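Local coordinates for protein putative acetamidase/formamidase (Yersinia enterocolitica subsp. palearctica serotype O:3, PDB 5UBU) that probably hydrolyses carbon-nitrogen bonds of linear amides other than peptides, as an acetamidase/formamidase family member that binds sodium ions, at residues Trp6-Met12 against Ser203-Leu207; His27-Glu31 against Val56-Arg61; Ala121-His125 against Pro141-Lys145. One frame throughout, in Å; residues are numbered along the deposited sequence.

In the fold
The three contacts are well separated, with no atoms touching between them. Contacts 1 and 2 both reach the large mixed sheet: strand 203-208 lies inside it, strands 25-28 and 55-59 form one of its ends, and the contact centres are about 23 Å apart. Contact 3 lies where strands 117-122 and 145-151 of the four-stranded antiparallel sheet run out into their connecting loop, its centre about 39 Å from that of contact 1, across the chain's centre, and about 30 Å from that of contact 2. Along the chain, contact 1 brings 6-12 onto 203-207 and so encloses both other contacts, which follow in series. The N-terminal region thus covers and then extends the large sheet, while contact 3 lies out at a subunit interface.

Contact 1. Residues Trp6-Met12 against Ser203-Leu207; sequences WLEESIM and SITYL
Residues 6-8 take helical phi/psi, a turn closed by Glu-9 N to Trp-6 O (3.0 Å) and Ser-10 N to Leu-7 O (2.9 Å). Ser-10, in the p rotamer at psi 155°, is the N-cap of helix 11-15; its OG bonds Leu-7 O (2.5 Å) and caps the backbone N of Val-13. Strand 203-207 stands off, its nearest CA pair being Met-12 and Ile-204 at 7.8 Å, so mainly side chains fill the gap. Ile-204 (m, t) is the main bump: its CD1 enters a hollow formed by Trp-6 CH2 (3.7 Å), Leu-7 CD2 (3.8 Å) and Ser-10 CB (3.7 Å), while its CG2 meets SE of selenomethionine Met-12, all-trans, at 4.0 Å. Tyr-206 (m) reaches the helix start, OH lying 3.4 Å from Ile-11 CB and accepting a weak bond from Met-12 N (3.1 Å); its stronger partner is Glu-259. This is a capped N-terminal helix on a sheet face: strand 203-208 runs between 101-111 and 257-260, and Ile-11 and Met-12 also reach strand 239-248.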
loop_
_atom_site.group_PDB
_atom_site.type_symbol
_atom_site.label_atom_id
_atom_site.label_comp_id
_atom_site.label_asym_id
_atom_site.label_seq_id
_atom_site.Cartn_x
_atom_site.Cartn_y
_atom_site.Cartn_z
ATOM N N TRP B 6 37.170 -0.639 14.565
ATOM C CA TRP B 6 35.803 -0.925 15.010
ATOM C C TRP B 6 35.469 -2.421 14.962
ATOM O O TRP B 6 34.606 -2.873 15.707
ATOM C CB TRP B 6 34.774 -0.113 14.197
ATOM C CG TRP B 6 34.658 -0.552 12.774
ATOM C CD1 TRP B 6 35.398 -0.118 11.716
ATOM C CD2 TRP B 6 33.745 -1.525 12.257
ATOM N NE1 TRP B 6 35.002 -0.757 10.573
ATOM C CE2 TRP B 6 33.988 -1.626 10.872
ATOM C CE3 TRP B 6 32.746 -2.317 12.830
ATOM C CZ2 TRP B 6 33.256 -2.483 10.040
ATOM C CZ3 TRP B 6 32.021 -3.170 12.012
ATOM C CH2 TRP B 6 32.284 -3.247 10.628
ATOM N N LEU B 7 36.142 -3.178 14.090
ATOM C CA LEU B 7 35.908 -4.631 13.989
ATOM C C LEU B 7 36.068 -5.365 15.319
ATOM O O LEU B 7 35.340 -6.317 15.582
ATOM C CB LEU B 7 36.824 -5.291 12.955
ATOM C CG LEU B 7 36.546 -5.081 11.474
ATOM C CD1 LEU B 7 37.645 -5.702 10.630
ATOM C CD2 LEU B 7 35.191 -5.680 11.100
ATOM N N GLU B 8 37.016 -4.917 16.147
ATOM C CA GLU B 8 37.253 -5.534 17.453
ATOM C C GLU B 8 35.983 -5.578 18.314
ATOM O O GLU B 8 35.774 -6.529 19.069
ATOM C CB GLU B 8 38.349 -4.783 18.198
ATOM C CG GLU B 8 39.709 -4.794 17.527
ATOM C CD GLU B 8 40.740 -3.960 18.291
ATOM O OE1 GLU B 8 40.368 -3.275 19.274
ATOM O OE2 GLU B 8 41.919 -3.947 17.884
ATOM N N GLU B 9 35.147 -4.542 18.194
ATOM C CA GLU B 9 33.884 -4.455 18.926
ATOM C C GLU B 9 32.690 -5.006 18.141
ATOM O O GLU B 9 31.579 -5.012 18.657
ATOM C CB GLU B 9 33.615 -2.992 19.346
ATOM C CG GLU B 9 34.633 -2.439 20.356
ATOM C CD GLU B 9 34.617 -3.169 21.706
ATOM O OE1 GLU B 9 35.645 -3.128 22.427
ATOM O OE2 GLU B 9 33.577 -3.782 22.040
ATOM N N SER B 10 32.919 -5.470 16.911
ATOM C CA SER B 10 31.823 -6.018 16.090
ATOM C C SER B 10 31.268 -7.310 16.683
ATOM O O SER B 10 31.962 -8.019 17.409
ATOM C CB SER B 10 32.273 -6.282 14.643
ATOM O OG SER B 10 33.227 -7.329 14.579
ATOM N N ILE B 11 30.013 -7.603 16.356
ATOM C CA ILE B 11 29.344 -8.801 16.852
ATOM C C ILE B 11 30.012 -10.040 16.255
ATOM O O ILE B 11 30.148 -11.063 16.923
ATOM C CB ILE B 11 27.824 -8.755 16.568
ATOM C CG1 ILE B 11 27.212 -7.527 17.271
ATOM C CG2 ILE B 11 27.145 -10.028 17.045
ATOM C CD1 ILE B 11 25.741 -7.296 17.001
HETATM N N MSE B 12 30.457 -9.924 15.009
HETATM C CA MSE B 12 31.127 -11.032 14.331
HETATM C C MSE B 12 32.402 -11.446 15.017
HETATM O O MSE B 12 32.671 -12.631 15.166
HETATM C CB MSE B 12 31.474 -10.602 12.908
HETATM C CG MSE B 12 32.170 -11.693 12.107
HETATM SE SE MSE B 12 32.856 -10.839 10.477
HETATM C CE MSE B 12 33.431 -12.418 9.465
ATOM N N SER B 203 31.328 -3.484 5.518
ATOM C CA SER B 203 30.063 -3.835 6.156
ATOM C C SER B 203 30.047 -5.320 6.498
ATOM O O SER B 203 30.684 -6.123 5.826
ATOM C CB SER B 203 28.879 -3.535 5.235
ATOM O OG SER B 203 28.802 -4.450 4.139
ATOM N N ILE B 204 29.297 -5.662 7.541
ATOM C CA ILE B 204 29.128 -7.038 7.990
ATOM C C ILE B 204 27.634 -7.277 7.967
ATOM O O ILE B 204 26.905 -6.585 8.660
ATOM C CB ILE B 204 29.635 -7.262 9.432
ATOM C CG1 ILE B 204 31.091 -6.812 9.581
ATOM C CG2 ILE B 204 29.496 -8.734 9.815
ATOM C CD1 ILE B 204 31.620 -6.877 11.010
ATOM N N THR B 205 27.178 -8.236 7.171
ATOM C CA THR B 205 25.750 -8.547 7.095
ATOM C C THR B 205 25.485 -9.844 7.872
ATOM O O THR B 205 26.209 -10.832 7.710
ATOM C CB THR B 205 25.271 -8.691 5.634
ATOM O OG1 THR B 205 25.527 -7.479 4.922
ATOM C CG2 THR B 205 23.783 -8.980 5.573
ATOM N N TYR B 206 24.452 -9.818 8.718
ATOM C CA TYR B 206 24.056 -10.970 9.534
ATOM C C TYR B 206 22.792 -11.587 8.950
ATOM O O TYR B 206 21.780 -10.914 8.839
ATOM C CB TYR B 206 23.839 -10.536 10.980
ATOM C CG TYR B 206 25.075 -9.904 11.586
ATOM C CD1 TYR B 206 26.181 -10.679 11.913
ATOM C CD2 TYR B 206 25.138 -8.540 11.843
ATOM C CE1 TYR B 206 27.323 -10.115 12.464
ATOM C CE2 TYR B 206 26.274 -7.968 12.400
ATOM C CZ TYR B 206 27.366 -8.763 12.709
ATOM O OH TYR B 206 28.500 -8.220 13.262
ATOM N N LEU B 207 22.866 -12.862 8.575
ATOM C CA LEU B 207 21.747 -13.581 7.954
ATOM C C LEU B 207 21.313 -14.788 8.797
ATOM O O LEU B 207 22.154 -15.589 9.197
ATOM C CB LEU B 207 22.175 -14.069 6.570
ATOM C CG LEU B 207 22.554 -12.967 5.566
ATOM C CD1 LEU B 207 23.229 -13.541 4.325
ATOM C CD2 LEU B 207 21.327 -12.152 5.175
#

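Contact 2. Residues His27-Glu31 against Val56-Arg61; sequences HLTEE and VIVDTR
Edge strand 25-28 pairs in parallel with 55-59 in the large mixed sheet, and one residue, Thr-29, leads from it into helix 30-33. His-27 pairs with Ile-57 and Leu-28 with Val-58, both at CA-CA 4.8 Å. Leu-28 has both backbone groups bonded to the residues flanking Val-58: its N donates to Ile-57 O (2.8 Å) and its O accepts from Asp-59 N (3.2 Å, 175°). With phi/psi -85/79 it also centres an inverse gamma turn, closed by a weak Thr-29 N to His-27 O bond (3.0 Å). Leu-28 (t, p) packs CB on Val-56 CG1 (4.0 Å). Thr-29 (p) is the N-cap, its OG1 accepting from Met-32 N. Past the last bridge, water 1 donates to Leu-28 O (3.0 Å) and Asp-59 O (2.8 Å); water 2 accepts from Glu-30 N (2.7 Å) and donates to Glu-30 OE1 (3.2 Å) and Asp-59 OD2 (3.3 Å). Arg-61, whose NH2 is bridged to Glu-65, makes a salt bridge to Glu-30 OE2, weakly through NH1 (3.1 Å) and more strongly through NE (2.7 Å).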
loop_
_atom_site.group_PDB
_atom_site.type_symbol
_atom_site.label_atom_id
_atom_site.label_comp_id
_atom_site.label_asym_id
_atom_site.label_seq_id
_atom_site.Cartn_x
_atom_site.Cartn_y
_atom_site.Cartn_z
ATOM N N HIS B 27 38.882 -19.654 -3.836
ATOM C CA HIS B 27 38.675 -18.859 -5.044
ATOM C C HIS B 27 37.454 -19.431 -5.751
ATOM O O HIS B 27 37.560 -20.453 -6.419
ATOM C CB HIS B 27 39.912 -18.951 -5.960
ATOM C CG HIS B 27 41.217 -18.630 -5.273
ATOM N ND1 HIS B 27 41.746 -17.356 -5.221
ATOM C CD2 HIS B 27 42.082 -19.419 -4.589
ATOM C CE1 HIS B 27 42.874 -17.375 -4.532
ATOM N NE2 HIS B 27 43.101 -18.616 -4.139
ATOM N N LEU B 28 36.294 -18.798 -5.575
ATOM C CA LEU B 28 35.056 -19.261 -6.211
ATOM C C LEU B 28 34.970 -18.701 -7.631
ATOM O O LEU B 28 34.272 -17.733 -7.894
ATOM C CB LEU B 28 33.820 -18.907 -5.363
ATOM C CG LEU B 28 32.435 -19.316 -5.899
ATOM C CD1 LEU B 28 32.391 -20.764 -6.366
ATOM C CD2 LEU B 28 31.369 -19.070 -4.846
ATOM N N THR B 29 35.711 -19.332 -8.531
ATOM C CA THR B 29 35.742 -18.948 -9.933
ATOM C C THR B 29 34.500 -19.476 -10.646
ATOM O O THR B 29 33.713 -20.223 -10.069
ATOM C CB THR B 29 36.975 -19.557 -10.637
ATOM O OG1 THR B 29 36.909 -20.986 -10.584
ATOM C CG2 THR B 29 38.267 -19.108 -9.984
ATOM N N GLU B 30 34.332 -19.084 -11.903
ATOM C CA GLU B 30 33.215 -19.558 -12.709
ATOM C C GLU B 30 33.314 -21.071 -12.954
ATOM O O GLU B 30 32.301 -21.753 -13.073
ATOM C CB GLU B 30 33.185 -18.812 -14.044
ATOM C CG GLU B 30 32.839 -17.338 -13.913
ATOM C CD GLU B 30 32.988 -16.597 -15.227
ATOM O OE1 GLU B 30 34.127 -16.581 -15.733
ATOM O OE2 GLU B 30 32.009 -16.009 -15.728
ATOM N N GLU B 31 34.546 -21.585 -13.016
ATOM C CA GLU B 31 34.799 -23.012 -13.251
ATOM C C GLU B 31 34.366 -23.818 -12.012
ATOM O O GLU B 31 33.884 -24.937 -12.143
ATOM C CB GLU B 31 36.283 -23.226 -13.613
ATOM C CG GLU B 31 36.624 -24.420 -14.513
ATOM C CD GLU B 31 36.727 -25.776 -13.828
ATOM O OE1 GLU B 31 36.967 -26.764 -14.559
ATOM O OE2 GLU B 31 36.592 -25.872 -12.578
ATOM N N VAL B 56 36.578 -15.926 1.052
ATOM C CA VAL B 56 36.164 -16.413 -0.260
ATOM C C VAL B 56 36.282 -15.267 -1.260
ATOM O O VAL B 56 35.781 -14.176 -1.014
ATOM C CB VAL B 56 34.716 -16.944 -0.268
ATOM C CG1 VAL B 56 34.350 -17.495 -1.645
ATOM C CG2 VAL B 56 34.545 -18.029 0.777
ATOM N N ILE B 57 36.964 -15.522 -2.372
ATOM C CA ILE B 57 37.141 -14.552 -3.439
ATOM C C ILE B 57 36.171 -14.995 -4.527
ATOM O O ILE B 57 36.426 -15.976 -5.232
ATOM C CB ILE B 57 38.590 -14.546 -3.970
ATOM C CG1 ILE B 57 39.575 -14.256 -2.826
ATOM C CG2 ILE B 57 38.729 -13.529 -5.107
ATOM C CD1 ILE B 57 41.040 -14.296 -3.235
ATOM N N VAL B 58 35.065 -14.272 -4.662
ATOM C CA VAL B 58 34.025 -14.616 -5.629
ATOM C C VAL B 58 34.103 -13.837 -6.946
ATOM O O VAL B 58 34.151 -12.616 -6.936
ATOM C CB VAL B 58 32.623 -14.343 -5.040
ATOM C CG1 VAL B 58 31.548 -14.861 -5.987
ATOM C CG2 VAL B 58 32.472 -15.008 -3.683
ATOM N N ASP B 59 34.098 -14.563 -8.067
ATOM C CA ASP B 59 34.086 -13.975 -9.404
ATOM C C ASP B 59 32.615 -13.907 -9.830
ATOM O O ASP B 59 32.109 -14.804 -10.500
ATOM C CB ASP B 59 34.888 -14.824 -10.400
ATOM C CG ASP B 59 36.397 -14.815 -10.122
ATOM O OD1 ASP B 59 36.874 -13.954 -9.350
ATOM O OD2 ASP B 59 37.113 -15.660 -10.710
ATOM N N THR B 60 31.927 -12.843 -9.427
ATOM C CA THR B 60 30.502 -12.683 -9.739
ATOM C C THR B 60 30.227 -12.272 -11.181
ATOM O O THR B 60 31.082 -11.712 -11.850
ATOM C CB THR B 60 29.832 -11.609 -8.847
ATOM O OG1 THR B 60 30.355 -10.313 -9.159
ATOM C CG2 THR B 60 30.038 -11.904 -7.375
ATOM N N ARG B 61 29.016 -12.568 -11.635
ATOM C CA ARG B 61 28.542 -12.195 -12.957
ATOM C C ARG B 61 27.521 -11.073 -12.780
ATOM O O ARG B 61 26.893 -10.964 -11.728
ATOM C CB ARG B 61 27.917 -13.389 -13.679
ATOM C CG ARG B 61 28.941 -14.386 -14.163
ATOM C CD ARG B 61 28.286 -15.520 -14.948
ATOM N NE ARG B 61 29.297 -16.407 -15.535
ATOM C CZ ARG B 61 29.037 -17.525 -16.214
ATOM N NH1 ARG B 61 30.036 -18.252 -16.695
ATOM N NH2 ARG B 61 27.786 -17.932 -16.404
HETATM O O HOH W 1 32.136 -17.583 -9.995
HETATM O O HOH W 2 36.049 -17.428 -13.261
#

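Contact 3. Residues Ala121-His125 against Pro141-Lys145; sequences AMIPH and PLPEK
The two segments are the feet of a long loop in a beta-loop-beta connection: strand 117-122 leaves, strand 145-151 returns antiparallel to it, and the 15 residues between the segments hold no helix or strand. Their end-to-end directions are 172° apart. Near the strands, Met-122 and Lys-145 approach to 5.0 Å between CA atoms, and Met-122 N donates to Lys-145 O at 2.9 Å and a nearly straight 170°. The same oxygen receives a CA-H...O contact from Ala-121 CA at 3.3 Å.

Met-122, a selenomethionine, has the largest covered area. With chi1 -88°, chi2 trans and chi3 at 73°, it folds back along the returning segment, so that CE reaches Leu-142 CB (3.6 Å), Pro-143 O (3.5 Å) and Pro-143 CD (4.1 Å), while SE lies 4.2 Å from Lys-145 CB. Trp-297 of a second subunit packs on both Met-122 and Pro-143, so this end of the contact also forms part of a subunit interface.

Pro-124 comes next: its CB meets Pro-141 CB at 3.9 Å, with 5.4 Å between their CA atoms, and its CG lies 3.5 Å from Glu-144 CD. The acid itself is held by Ser-76, whose N bonds to OE1.

Pro-141 also meets His-125, at the end of the contact away from the strands. His-125 takes a left-handed backbone conformation (64/28) and, in the m rotamer, offers a ring face to this proline: a CH-pi contact with Pro-141 CB 4.0 Å from the ring centroid and 18° off its normal.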
loop_
_atom_site.group_PDB
_atom_site.type_symbol
_atom_site.label_atom_id
_atom_site.label_comp_id
_atom_site.label_asym_id
_atom_site.label_seq_id
_atom_site.Cartn_x
_atom_site.Cartn_y
_atom_site.Cartn_z
ATOM N N ALA B 121 20.079 -0.275 -17.230
ATOM C CA ALA B 121 19.057 -0.521 -18.236
ATOM C C ALA B 121 17.652 -0.235 -17.761
ATOM O O ALA B 121 17.345 -0.355 -16.573
ATOM C CB ALA B 121 19.146 -1.971 -18.705
HETATM N N MSE B 122 16.814 0.147 -18.721
HETATM C CA MSE B 122 15.410 0.424 -18.489
HETATM C C MSE B 122 14.721 -0.720 -19.158
HETATM O O MSE B 122 14.583 -0.756 -20.374
HETATM C CB MSE B 122 14.988 1.750 -19.085
HETATM C CG MSE B 122 15.214 2.892 -18.105
HETATM SE SE MSE B 122 14.983 4.603 -19.088
HETATM C CE MSE B 122 13.040 4.579 -19.298
ATOM N N ILE B 123 14.325 -1.692 -18.351
ATOM C CA ILE B 123 13.654 -2.890 -18.821
ATOM C C ILE B 123 12.149 -2.630 -18.898
ATOM O O ILE B 123 11.568 -2.113 -17.941
ATOM C CB ILE B 123 13.945 -4.058 -17.866
ATOM C CG1 ILE B 123 15.471 -4.248 -17.749
ATOM C CG2 ILE B 123 13.239 -5.325 -18.344
ATOM C CD1 ILE B 123 15.918 -5.289 -16.748
ATOM N N PRO B 124 11.509 -2.963 -20.035
ATOM C CA PRO B 124 10.069 -2.725 -20.111
ATOM C C PRO B 124 9.286 -3.456 -19.013
ATOM O O PRO B 124 9.606 -4.605 -18.680
ATOM C CB PRO B 124 9.695 -3.262 -21.493
ATOM C CG PRO B 124 10.933 -3.048 -22.305
ATOM C CD PRO B 124 12.068 -3.324 -21.353
ATOM N N HIS B 125 8.300 -2.764 -18.444
ATOM C CA HIS B 125 7.446 -3.301 -17.387
ATOM C C HIS B 125 8.201 -3.625 -16.092
ATOM O O HIS B 125 7.794 -4.501 -15.322
ATOM C CB HIS B 125 6.659 -4.518 -17.890
ATOM C CG HIS B 125 5.917 -4.254 -19.161
ATOM N ND1 HIS B 125 4.757 -3.503 -19.205
ATOM C CD2 HIS B 125 6.171 -4.636 -20.436
ATOM C CE1 HIS B 125 4.331 -3.432 -20.453
ATOM N NE2 HIS B 125 5.165 -4.116 -21.218
ATOM N N PRO B 141 4.899 0.681 -22.163
ATOM C CA PRO B 141 6.074 0.670 -21.308
ATOM C C PRO B 141 6.994 1.831 -21.668
ATOM O O PRO B 141 6.854 2.432 -22.734
ATOM C CB PRO B 141 6.734 -0.669 -21.648
ATOM C CG PRO B 141 6.314 -0.946 -23.058
ATOM C CD PRO B 141 4.925 -0.406 -23.167
ATOM N N LEU B 142 7.921 2.139 -20.775
ATOM C CA LEU B 142 8.873 3.215 -21.009
ATOM C C LEU B 142 9.856 2.804 -22.096
ATOM O O LEU B 142 9.970 1.617 -22.421
ATOM C CB LEU B 142 9.647 3.534 -19.728
ATOM C CG LEU B 142 8.832 3.919 -18.497
ATOM C CD1 LEU B 142 9.804 4.193 -17.360
ATOM C CD2 LEU B 142 7.954 5.132 -18.790
ATOM N N PRO B 143 10.572 3.779 -22.672
ATOM C CA PRO B 143 11.529 3.413 -23.697
ATOM C C PRO B 143 12.527 2.415 -23.175
ATOM O O PRO B 143 12.890 2.413 -21.997
ATOM C CB PRO B 143 12.209 4.738 -24.039
ATOM C CG PRO B 143 11.154 5.742 -23.777
ATOM C CD PRO B 143 10.505 5.240 -22.512
ATOM N N GLU B 144 12.964 1.578 -24.085
ATOM C CA GLU B 144 13.882 0.521 -23.792
ATOM C C GLU B 144 15.302 1.059 -23.978
ATOM O O GLU B 144 15.760 1.214 -25.091
ATOM C CB GLU B 144 13.507 -0.624 -24.728
ATOM C CG GLU B 144 14.034 -1.977 -24.344
ATOM C CD GLU B 144 13.203 -3.119 -24.928
ATOM O OE1 GLU B 144 13.522 -4.271 -24.590
ATOM O OE2 GLU B 144 12.236 -2.882 -25.688
ATOM N N LYS B 145 15.963 1.388 -22.869
ATOM C CA LYS B 145 17.329 1.936 -22.879
ATOM C C LYS B 145 18.398 1.078 -22.200
ATOM O O LYS B 145 18.119 0.315 -21.280
ATOM C CB LYS B 145 17.363 3.340 -22.254
ATOM C CG LYS B 145 17.293 4.508 -23.221
ATOM C CD LYS B 145 15.999 4.629 -24.001
ATOM C CE LYS B 145 16.187 5.603 -25.170
ATOM N NZ LYS B 145 16.732 6.933 -24.766
#